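Local coordinates for protein endo-beta-mannanase (Opitutaceae bacterium TAV5, PDB 7BOB) that hydrolyses beta-1,4-mannosidic linkages as a homotrimeric glycosyl hydrolase family 5 exo-mannosidase active in the termite hindgut, at residues 129-134 / 175-180; 445-450 / 470-475; 510-515 / 559-564. All coordinates share one frame; numbering follows the deposited sequence.

Contact 1 of 3, residues 129-134 / 175-180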
loop_
_atom_site.group_PDB
_atom_site.type_symbol
_atom_site.label_atom_id
_atom_site.label_comp_id
_atom_site.label_asym_id
_atom_site.label_seq_id
_atom_site.Cartn_x
_atom_site.Cartn_y
_atom_site.Cartn_z
ATOM N N ARG A 129 17.349 -11.723 -27.434
ATOM C CA ARG A 129 18.628 -11.019 -27.338
ATOM C C ARG A 129 19.450 -11.508 -26.147
ATOM O O ARG A 129 20.681 -11.591 -26.229
ATOM C CB ARG A 129 18.403 -9.511 -27.243
ATOM C CG ARG A 129 17.892 -8.872 -28.520
ATOM C CD ARG A 129 19.026 -8.559 -29.495
ATOM N NE ARG A 129 19.312 -9.678 -30.400
ATOM C CZ ARG A 129 20.516 -10.218 -30.550
ATOM N NH1 ARG A 129 21.532 -9.724 -29.861
ATOM N NH2 ARG A 129 20.715 -11.238 -31.383
ATOM N N GLY A 130 18.793 -11.844 -25.034
ATOM C CA GLY A 130 19.531 -12.342 -23.885
ATOM C C GLY A 130 20.162 -13.696 -24.144
ATOM O O GLY A 130 21.332 -13.918 -23.816
ATOM N N ALA A 131 19.408 -14.613 -24.754
ATOM C CA ALA A 131 19.952 -15.929 -25.076
ATOM C C ALA A 131 21.157 -15.811 -26.005
ATOM O O ALA A 131 22.207 -16.419 -25.763
ATOM C CB ALA A 131 18.869 -16.804 -25.712
ATOM N N ALA A 132 21.030 -15.019 -27.069
ATOM C CA ALA A 132 22.147 -14.875 -27.999
ATOM C C ALA A 132 23.362 -14.294 -27.294
ATOM O O ALA A 132 24.493 -14.729 -27.531
ATOM C CB ALA A 132 21.740 -13.999 -29.177
ATOM N N TYR A 133 23.140 -13.331 -26.396
ATOM C CA TYR A 133 24.247 -12.724 -25.661
ATOM C C TYR A 133 24.915 -13.734 -24.736
ATOM O O TYR A 133 26.143 -13.760 -24.619
ATOM C CB TYR A 133 23.742 -11.518 -24.870
ATOM C CG TYR A 133 24.678 -11.011 -23.795
ATOM C CD1 TYR A 133 25.885 -10.399 -24.123
ATOM C CD2 TYR A 133 24.334 -11.118 -22.445
ATOM C CE1 TYR A 133 26.738 -9.908 -23.132
ATOM C CE2 TYR A 133 25.175 -10.643 -21.442
ATOM C CZ TYR A 133 26.370 -10.034 -21.790
ATOM O OH TYR A 133 27.196 -9.553 -20.796
ATOM N N ALA A 134 24.123 -14.576 -24.075
ATOM C CA ALA A 134 24.716 -15.595 -23.217
ATOM C C ALA A 134 25.547 -16.577 -24.032
ATOM O O ALA A 134 26.659 -16.950 -23.633
ATOM C CB ALA A 134 23.628 -16.335 -22.440
ATOM N N CYS A 175 15.283 -18.274 -16.773
ATOM C CA CYS A 175 16.435 -18.957 -16.201
ATOM C C CYS A 175 16.746 -20.231 -16.977
ATOM O O CYS A 175 17.906 -20.511 -17.285
ATOM C CB CYS A 175 16.165 -19.258 -14.721
ATOM S SG CYS A 175 17.482 -20.112 -13.838
ATOM N N ARG A 176 15.704 -20.999 -17.317
ATOM C CA ARG A 176 15.871 -22.157 -18.189
ATOM C C ARG A 176 16.494 -21.755 -19.516
ATOM O O ARG A 176 17.424 -22.413 -19.997
ATOM C CB ARG A 176 14.521 -22.846 -18.434
ATOM C CG ARG A 176 14.623 -24.270 -19.019
ATOM C CD ARG A 176 13.279 -24.772 -19.572
ATOM N NE ARG A 176 12.743 -23.880 -20.593
ATOM C CZ ARG A 176 13.049 -23.959 -21.890
ATOM N NH1 ARG A 176 13.883 -24.902 -22.326
ATOM N NH2 ARG A 176 12.530 -23.095 -22.755
ATOM N N ARG A 177 16.008 -20.664 -20.110
ATOM C CA ARG A 177 16.500 -20.267 -21.425
ATOM C C ARG A 177 17.943 -19.784 -21.363
ATOM O O ARG A 177 18.741 -20.101 -22.249
ATOM C CB ARG A 177 15.610 -19.186 -22.019
ATOM C CG ARG A 177 14.246 -19.689 -22.481
ATOM C CD ARG A 177 14.336 -20.478 -23.776
ATOM N NE ARG A 177 15.176 -19.816 -24.770
ATOM C CZ ARG A 177 14.730 -18.972 -25.698
ATOM N NH1 ARG A 177 13.444 -18.677 -25.781
ATOM N NH2 ARG A 177 15.576 -18.429 -26.558
ATOM N N MET A 178 18.299 -19.010 -20.336
ATOM C CA MET A 178 19.648 -18.464 -20.283
ATOM C C MET A 178 20.667 -19.527 -19.882
ATOM O O MET A 178 21.787 -19.529 -20.388
ATOM C CB MET A 178 19.719 -17.283 -19.321
ATOM C CG MET A 178 18.835 -16.119 -19.692
ATOM S SD MET A 178 19.014 -15.645 -21.427
ATOM C CE MET A 178 17.349 -15.859 -22.025
ATOM N N THR A 179 20.306 -20.435 -18.975
ATOM C CA THR A 179 21.194 -21.559 -18.706
ATOM C C THR A 179 21.299 -22.464 -19.929
ATOM O O THR A 179 22.387 -22.937 -20.264
ATOM C CB THR A 179 20.707 -22.363 -17.498
ATOM O OG1 THR A 179 19.364 -22.820 -17.735
ATOM C CG2 THR A 179 20.777 -21.528 -16.220
ATOM N N GLY A 180 20.176 -22.722 -20.601
ATOM C CA GLY A 180 20.211 -23.572 -21.777
ATOM C C GLY A 180 21.097 -23.011 -22.872
ATOM O O GLY A 180 21.792 -23.762 -23.567
#
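Two neighbouring helices on the outside of the catalytic barrel meet here, 124-141 and 168-183. The first runs before barrel strand 151-154 and the second after it. The segments 129-134 and 175-180 run in roughly the same direction, with axes 8.7 Å apart at closest approach and a crossing angle of -28°. Met-178 does most of the work. Its CG stands anti to its own carbonyl carbon, and the chain then bends at chi2 (-49°) and again at chi3. This double bend brings the thioether back over the backbone of the other helix. SD rests 3.5 Å from Gly-130 C and equally near the N of Ala-131. CE is 3.6 Å from Ala-131 N, and its approach to Ala-131 CB is 4.1 Å. At Gly-130 a CB would point toward the second helix and come within 3.5 Å of Met-178 SD, so the bare backbone suits this close approach. An alanine in place of Met-178 would remove CG, SD and CE and would probably loosen the packing at Gly-130 and Ala-131. Arg-177 bends its chain at chi2 and chi3 and brings NH2 to 3.8 Å from Ala-131 CB. The same NH2 is held by a salt bridge to Glu-128, about one turn before Ala-131 on the first helix. One turn on from Gly-130, Ala-134 CB lies 4.2 Å from Met-178 O and also touches Ala-181 and Ile-182. Between the two segments there is no hydrogen bond, only van der Waals contact; the Arg-177 to Glu-128 salt bridge adds a polar tie between the helices. The roughly parallel outer helices are those of a (beta/alpha)8 (TIM) barrel, the fold of family 5 hydrolases.

Contact 2 of 3, residues 445-450 / 470-475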
loop_
_atom_site.group_PDB
_atom_site.type_symbol
_atom_site.label_atom_id
_atom_site.label_comp_id
_atom_site.label_asym_id
_atom_site.label_seq_id
_atom_site.Cartn_x
_atom_site.Cartn_y
_atom_site.Cartn_z
ATOM N N ILE A 445 11.906 -30.444 16.321
ATOM C CA ILE A 445 11.421 -29.563 15.266
ATOM C C ILE A 445 10.623 -28.440 15.906
ATOM O O ILE A 445 9.718 -28.697 16.712
ATOM C CB ILE A 445 10.554 -30.310 14.233
ATOM C CG1 ILE A 445 11.430 -31.205 13.340
ATOM C CG2 ILE A 445 9.790 -29.306 13.382
ATOM C CD1 ILE A 445 10.643 -32.041 12.346
ATOM N N ILE A 446 10.959 -27.202 15.553
ATOM C CA ILE A 446 10.241 -26.029 16.025
ATOM C C ILE A 446 9.523 -25.410 14.838
ATOM O O ILE A 446 10.148 -25.117 13.809
ATOM C CB ILE A 446 11.175 -25.007 16.687
ATOM C CG1 ILE A 446 11.890 -25.633 17.878
ATOM C CG2 ILE A 446 10.370 -23.804 17.169
ATOM C CD1 ILE A 446 12.820 -24.665 18.558
ATOM N N ILE A 447 8.217 -25.232 14.970
ATOM C CA ILE A 447 7.422 -24.546 13.963
ATOM C C ILE A 447 7.165 -23.132 14.472
ATOM O O ILE A 447 6.539 -22.941 15.527
ATOM C CB ILE A 447 6.115 -25.297 13.675
ATOM C CG1 ILE A 447 6.405 -26.727 13.202
ATOM C CG2 ILE A 447 5.276 -24.524 12.685
ATOM C CD1 ILE A 447 5.150 -27.553 12.904
ATOM N N THR A 448 7.660 -22.143 13.736
ATOM C CA THR A 448 7.635 -20.748 14.186
ATOM C C THR A 448 6.421 -19.998 13.630
ATOM O O THR A 448 6.561 -19.030 12.890
ATOM C CB THR A 448 8.929 -20.047 13.777
ATOM O OG1 THR A 448 9.062 -20.081 12.339
ATOM C CG2 THR A 448 10.127 -20.729 14.435
ATOM N N GLY A 449 5.225 -20.431 14.018
ATOM C CA GLY A 449 4.017 -19.784 13.541
ATOM C C GLY A 449 3.955 -19.650 12.032
ATOM O O GLY A 449 3.766 -18.545 11.513
ATOM N N VAL A 450 4.168 -20.744 11.310
ATOM C CA VAL A 450 3.960 -20.743 9.872
ATOM C C VAL A 450 2.780 -21.650 9.582
ATOM O O VAL A 450 2.380 -22.486 10.404
ATOM C CB VAL A 450 5.204 -21.181 9.082
ATOM C CG1 VAL A 450 6.305 -20.136 9.234
ATOM C CG2 VAL A 450 5.691 -22.552 9.544
ATOM N N LEU A 470 8.087 -32.145 18.988
ATOM C CA LEU A 470 7.598 -31.003 18.212
ATOM C C LEU A 470 7.238 -29.852 19.145
ATOM O O LEU A 470 6.373 -29.998 20.023
ATOM C CB LEU A 470 6.386 -31.398 17.367
ATOM C CG LEU A 470 5.759 -30.369 16.421
ATOM C CD1 LEU A 470 6.711 -30.037 15.257
ATOM C CD2 LEU A 470 4.441 -30.905 15.894
ATOM N N LEU A 471 7.897 -28.710 18.956
ATOM C CA LEU A 471 7.500 -27.461 19.598
ATOM C C LEU A 471 6.763 -26.620 18.555
ATOM O O LEU A 471 7.374 -26.130 17.596
ATOM C CB LEU A 471 8.706 -26.718 20.162
ATOM C CG LEU A 471 8.404 -25.348 20.768
ATOM C CD1 LEU A 471 7.251 -25.411 21.804
ATOM C CD2 LEU A 471 9.662 -24.810 21.418
ATOM N N TRP A 472 5.451 -26.466 18.731
ATOM C CA TRP A 472 4.573 -25.884 17.711
ATOM C C TRP A 472 4.105 -24.511 18.179
ATOM O O TRP A 472 3.165 -24.402 18.975
ATOM C CB TRP A 472 3.388 -26.802 17.441
ATOM C CG TRP A 472 2.705 -26.545 16.132
ATOM C CD1 TRP A 472 2.773 -25.411 15.375
ATOM C CD2 TRP A 472 1.834 -27.444 15.434
ATOM N NE1 TRP A 472 2.010 -25.556 14.245
ATOM C CE2 TRP A 472 1.433 -26.798 14.249
ATOM C CE3 TRP A 472 1.354 -28.735 15.700
ATOM C CZ2 TRP A 472 0.580 -27.394 13.328
ATOM C CZ3 TRP A 472 0.512 -29.331 14.778
ATOM C CH2 TRP A 472 0.133 -28.661 13.606
ATOM N N HIS A 473 4.738 -23.457 17.678
ATOM C CA HIS A 473 4.286 -22.119 18.038
ATOM C C HIS A 473 3.139 -21.718 17.118
ATOM O O HIS A 473 3.319 -21.625 15.895
ATOM C CB HIS A 473 5.433 -21.116 17.976
ATOM C CG HIS A 473 6.332 -21.176 19.171
ATOM N ND1 HIS A 473 7.565 -20.564 19.213
ATOM C CD2 HIS A 473 6.177 -21.792 20.369
ATOM C CE1 HIS A 473 8.124 -20.789 20.391
ATOM N NE2 HIS A 473 7.306 -21.538 21.109
ATOM N N ALA A 474 1.956 -21.524 17.712
ATOM C CA ALA A 474 0.746 -20.982 17.104
ATOM C C ALA A 474 0.233 -21.862 15.972
ATOM O O ALA A 474 0.329 -21.472 14.803
ATOM C CB ALA A 474 1.001 -19.563 16.588
ATOM N N PRO A 475 -0.305 -23.048 16.258
ATOM C CA PRO A 475 -0.926 -23.835 15.187
ATOM C C PRO A 475 -2.025 -23.035 14.507
ATOM O O PRO A 475 -2.631 -22.138 15.095
ATOM C CB PRO A 475 -1.488 -25.064 15.910
ATOM C CG PRO A 475 -1.228 -24.837 17.382
ATOM C CD PRO A 475 -0.160 -23.816 17.505
HETATM O O HOH W 1 2.015 -22.986 13.195
HETATM O O HOH W 2 0.276 -24.352 11.510
#
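Ile-447 has more surface covered in this contact than any other residue. Its CG1 stands anti to the carbonyl carbon (chi1 -58°) and chi2 is extended, so CD1 is carried over the indole of Trp-472. CD1 sits over one face of that ring, 3.9 Å from the centroid of the five-membered ring and almost on its normal. This is a CH-pi contact. CB and CG2 touch CD1 and NE1 of the same ring, and Pro-475 CB covers the opposite face. The ring is therefore held between two aliphatic groups. Ile-447 CD1 also touches Leu-470 CD1 at 3.8 Å. The Leu-470 side chain crosses obliquely, and its CD1 also reaches Ile-445 CG2, at 3.7 Å.

The strands 444-448 and 469-473 are parallel neighbours in a beta-alpha-beta unit, connected by helix 454-465. That helix covers the face bearing Ile-445, Ile-447 and Leu-470. Helix 406-422 covers Ile-446 and Thr-448 on the other face, which makes a three-layer alpha/beta/alpha sandwich. On that second face Leu-471 lies side by side with Ile-446, its CB 4.1 Å from Ile-446 CG1.

Leu-471 also links the backbones. Its N donates to Ile-445 O at 2.9 Å, nearly along the C=O axis, and its O accepts from Ile-447 N. His-473 N continues the pattern by donating to Ile-447 O. Near the strand ends, Trp-472 NE1 donates to a water at 2.8 Å, lying in the plane of the indole, and that water also lies within hydrogen-bonding distance of Val-450 O and Ala-474 O.

Contact 3 of 3, residues 510-515 / 559-564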
loop_
_atom_site.group_PDB
_atom_site.type_symbol
_atom_site.label_atom_id
_atom_site.label_comp_id
_atom_site.label_asym_id
_atom_site.label_seq_id
_atom_site.Cartn_x
_atom_site.Cartn_y
_atom_site.Cartn_z
ATOM N N TYR A 510 5.773 -13.519 31.114
ATOM C CA TYR A 510 5.704 -13.355 29.669
ATOM C C TYR A 510 4.363 -12.758 29.287
ATOM O O TYR A 510 3.339 -13.044 29.915
ATOM C CB TYR A 510 5.871 -14.683 28.947
ATOM C CG TYR A 510 7.270 -15.194 28.995
ATOM C CD1 TYR A 510 8.205 -14.794 28.043
ATOM C CD2 TYR A 510 7.677 -16.063 30.010
ATOM C CE1 TYR A 510 9.520 -15.270 28.084
ATOM C CE2 TYR A 510 8.983 -16.544 30.061
ATOM C CZ TYR A 510 9.898 -16.143 29.096
ATOM O OH TYR A 510 11.188 -16.599 29.142
ATOM N N GLU A 511 4.371 -11.931 28.250
ATOM C CA GLU A 511 3.142 -11.375 27.702
ATOM C C GLU A 511 3.193 -11.478 26.188
ATOM O O GLU A 511 4.125 -10.963 25.564
ATOM C CB GLU A 511 2.944 -9.923 28.134
ATOM C CG GLU A 511 1.722 -9.286 27.532
ATOM C CD GLU A 511 1.635 -7.822 27.867
ATOM O OE1 GLU A 511 1.578 -7.501 29.074
ATOM O OE2 GLU A 511 1.647 -6.994 26.931
ATOM N N PHE A 512 2.195 -12.142 25.606
ATOM C CA PHE A 512 2.065 -12.304 24.163
ATOM C C PHE A 512 0.914 -11.442 23.659
ATOM O O PHE A 512 -0.245 -11.690 24.005
ATOM C CB PHE A 512 1.825 -13.768 23.804
ATOM C CG PHE A 512 2.907 -14.676 24.275
ATOM C CD1 PHE A 512 4.123 -14.714 23.620
ATOM C CD2 PHE A 512 2.731 -15.464 25.393
ATOM C CE1 PHE A 512 5.141 -15.546 24.057
ATOM C CE2 PHE A 512 3.761 -16.302 25.838
ATOM C CZ PHE A 512 4.955 -16.341 25.168
ATOM N N THR A 513 1.235 -10.459 22.812
ATOM C CA THR A 513 0.235 -9.581 22.218
ATOM C C THR A 513 -0.180 -9.985 20.813
ATOM O O THR A 513 -1.156 -9.435 20.310
ATOM C CB THR A 513 0.750 -8.139 22.173
ATOM O OG1 THR A 513 1.860 -8.076 21.258
ATOM C CG2 THR A 513 1.185 -7.677 23.562
ATOM N N CYS A 514 0.514 -10.910 20.159
ATOM C CA CYS A 514 0.196 -11.295 18.785
ATOM C C CYS A 514 -0.285 -12.731 18.728
ATOM O O CYS A 514 0.195 -13.591 19.480
ATOM C CB CYS A 514 1.399 -11.144 17.853
ATOM S SG CYS A 514 2.125 -9.516 17.842
ATOM N N PHE A 515 -1.190 -12.993 17.799
ATOM C CA PHE A 515 -1.809 -14.294 17.649
ATOM C C PHE A 515 -1.946 -14.555 16.166
ATOM O O PHE A 515 -2.098 -13.621 15.373
ATOM C CB PHE A 515 -3.171 -14.340 18.386
ATOM C CG PHE A 515 -3.042 -14.048 19.860
ATOM C CD1 PHE A 515 -3.141 -12.750 20.332
ATOM C CD2 PHE A 515 -2.741 -15.059 20.760
ATOM C CE1 PHE A 515 -2.968 -12.466 21.681
ATOM C CE2 PHE A 515 -2.579 -14.781 22.106
ATOM C CZ PHE A 515 -2.698 -13.477 22.564
ATOM N N GLU A 559 7.000 -15.668 18.080
ATOM C CA GLU A 559 8.009 -14.863 17.414
ATOM C C GLU A 559 7.479 -13.482 17.061
ATOM O O GLU A 559 8.197 -12.485 17.209
ATOM C CB GLU A 559 8.523 -15.593 16.178
ATOM C CG GLU A 559 9.417 -16.780 16.540
ATOM C CD GLU A 559 8.603 -18.011 16.911
ATOM O OE1 GLU A 559 7.366 -18.000 16.730
ATOM O OE2 GLU A 559 9.208 -18.991 17.359
ATOM N N ALA A 560 6.219 -13.399 16.616
ATOM C CA ALA A 560 5.644 -12.096 16.312
ATOM C C ALA A 560 5.551 -11.246 17.573
ATOM O O ALA A 560 5.944 -10.071 17.568
ATOM C CB ALA A 560 4.265 -12.255 15.657
ATOM N N SER A 561 5.030 -11.827 18.665
ATOM C CA SER A 561 4.963 -11.102 19.934
ATOM C C SER A 561 6.327 -10.562 20.338
ATOM O O SER A 561 6.464 -9.382 20.673
ATOM C CB SER A 561 4.391 -11.989 21.049
ATOM O OG SER A 561 3.234 -12.710 20.656
ATOM N N PHE A 562 7.340 -11.417 20.320
ATOM C CA PHE A 562 8.686 -10.944 20.623
ATOM C C PHE A 562 9.113 -9.827 19.666
ATOM O O PHE A 562 9.658 -8.800 20.097
ATOM C CB PHE A 562 9.661 -12.108 20.553
ATOM C CG PHE A 562 9.490 -13.123 21.658
ATOM C CD1 PHE A 562 8.640 -12.874 22.736
ATOM C CD2 PHE A 562 10.209 -14.308 21.636
ATOM C CE1 PHE A 562 8.504 -13.791 23.725
ATOM C CE2 PHE A 562 10.074 -15.232 22.628
ATOM C CZ PHE A 562 9.212 -14.976 23.688
ATOM N N LEU A 563 8.856 -10.004 18.363
ATOM C CA LEU A 563 9.244 -8.981 17.395
ATOM C C LEU A 563 8.482 -7.678 17.614
ATOM O O LEU A 563 9.059 -6.603 17.419
ATOM C CB LEU A 563 9.053 -9.492 15.963
ATOM C CG LEU A 563 10.105 -10.500 15.463
ATOM C CD1 LEU A 563 9.624 -11.224 14.230
ATOM C CD2 LEU A 563 11.450 -9.856 15.211
ATOM N N SER A 564 7.210 -7.740 18.056
ATOM C CA SER A 564 6.468 -6.509 18.346
ATOM C C SER A 564 7.047 -5.734 19.518
ATOM O O SER A 564 6.754 -4.541 19.656
ATOM C CB SER A 564 4.979 -6.808 18.607
ATOM O OG SER A 564 4.792 -7.457 19.862
#
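Strand 508-512 is the second arm of a beta hairpin with strand 501-505. Where it runs out into a loop it crosses the short helix 558-564 nearly at right angles (101°). Phe-512 lies at this crossing. Its CB is 3.6 Å from Ser-561 OG. Its CG, anti to the carbonyl carbon, is 4.1 Å from the same OG. CD1 meets Ser-561 OG at 3.7 Å and Ser-561 CB at about the same distance, the CB at the ring edge and in its plane. Further out, CE1 approaches Phe-562 CE1 at 3.8 Å. The two phenyl rings point the same way with planes 30° apart, but they are slid so far that they barely overlap. Each also has a tryptophan neighbour: Trp-579 meets the Phe-512 ring edge-to-face, and Trp-576 stacks on Phe-562.

The hydroxyl beside Phe-512 CB joins loop and helix. Ser-561 OG accepts from Cys-514 N at 3.3 Å, a fairly straight bond (153°), and is also hydrogen-bonded to Asp-557 O. These two bonds fix its position. Cys-514 CB adds an apolar touch on Ala-560 CB at 3.8 Å. One turn on, Ser-564 OG donates back to Ser-561 O at 2.7 Å, in the plane of the carbonyl and on a lone pair.

How the contacts relate
Contact 1 belongs to the catalytic barrel. Contacts 2 and 3 lie across the centre of the chain from it, in the C-terminal domain, and contact 1 touches neither. Contacts 1 and 2 are buried, whereas contact 3 is partly so. Contact 1 joins helix to helix through a thioether, contact 2 joins strand to strand mainly by backbone hydrogen bonds and branched aliphatic chains, and contact 3 joins a strand end and following loop to a helix with a serine bond and aromatic rings. Contacts 2 and 3 are 14 Å apart between centres and meet directly: His-473 ND1 is 2.9 Å from Glu-559 OE2, a probable hydrogen bond, and Thr-448 CG2 packs on that same oxygen.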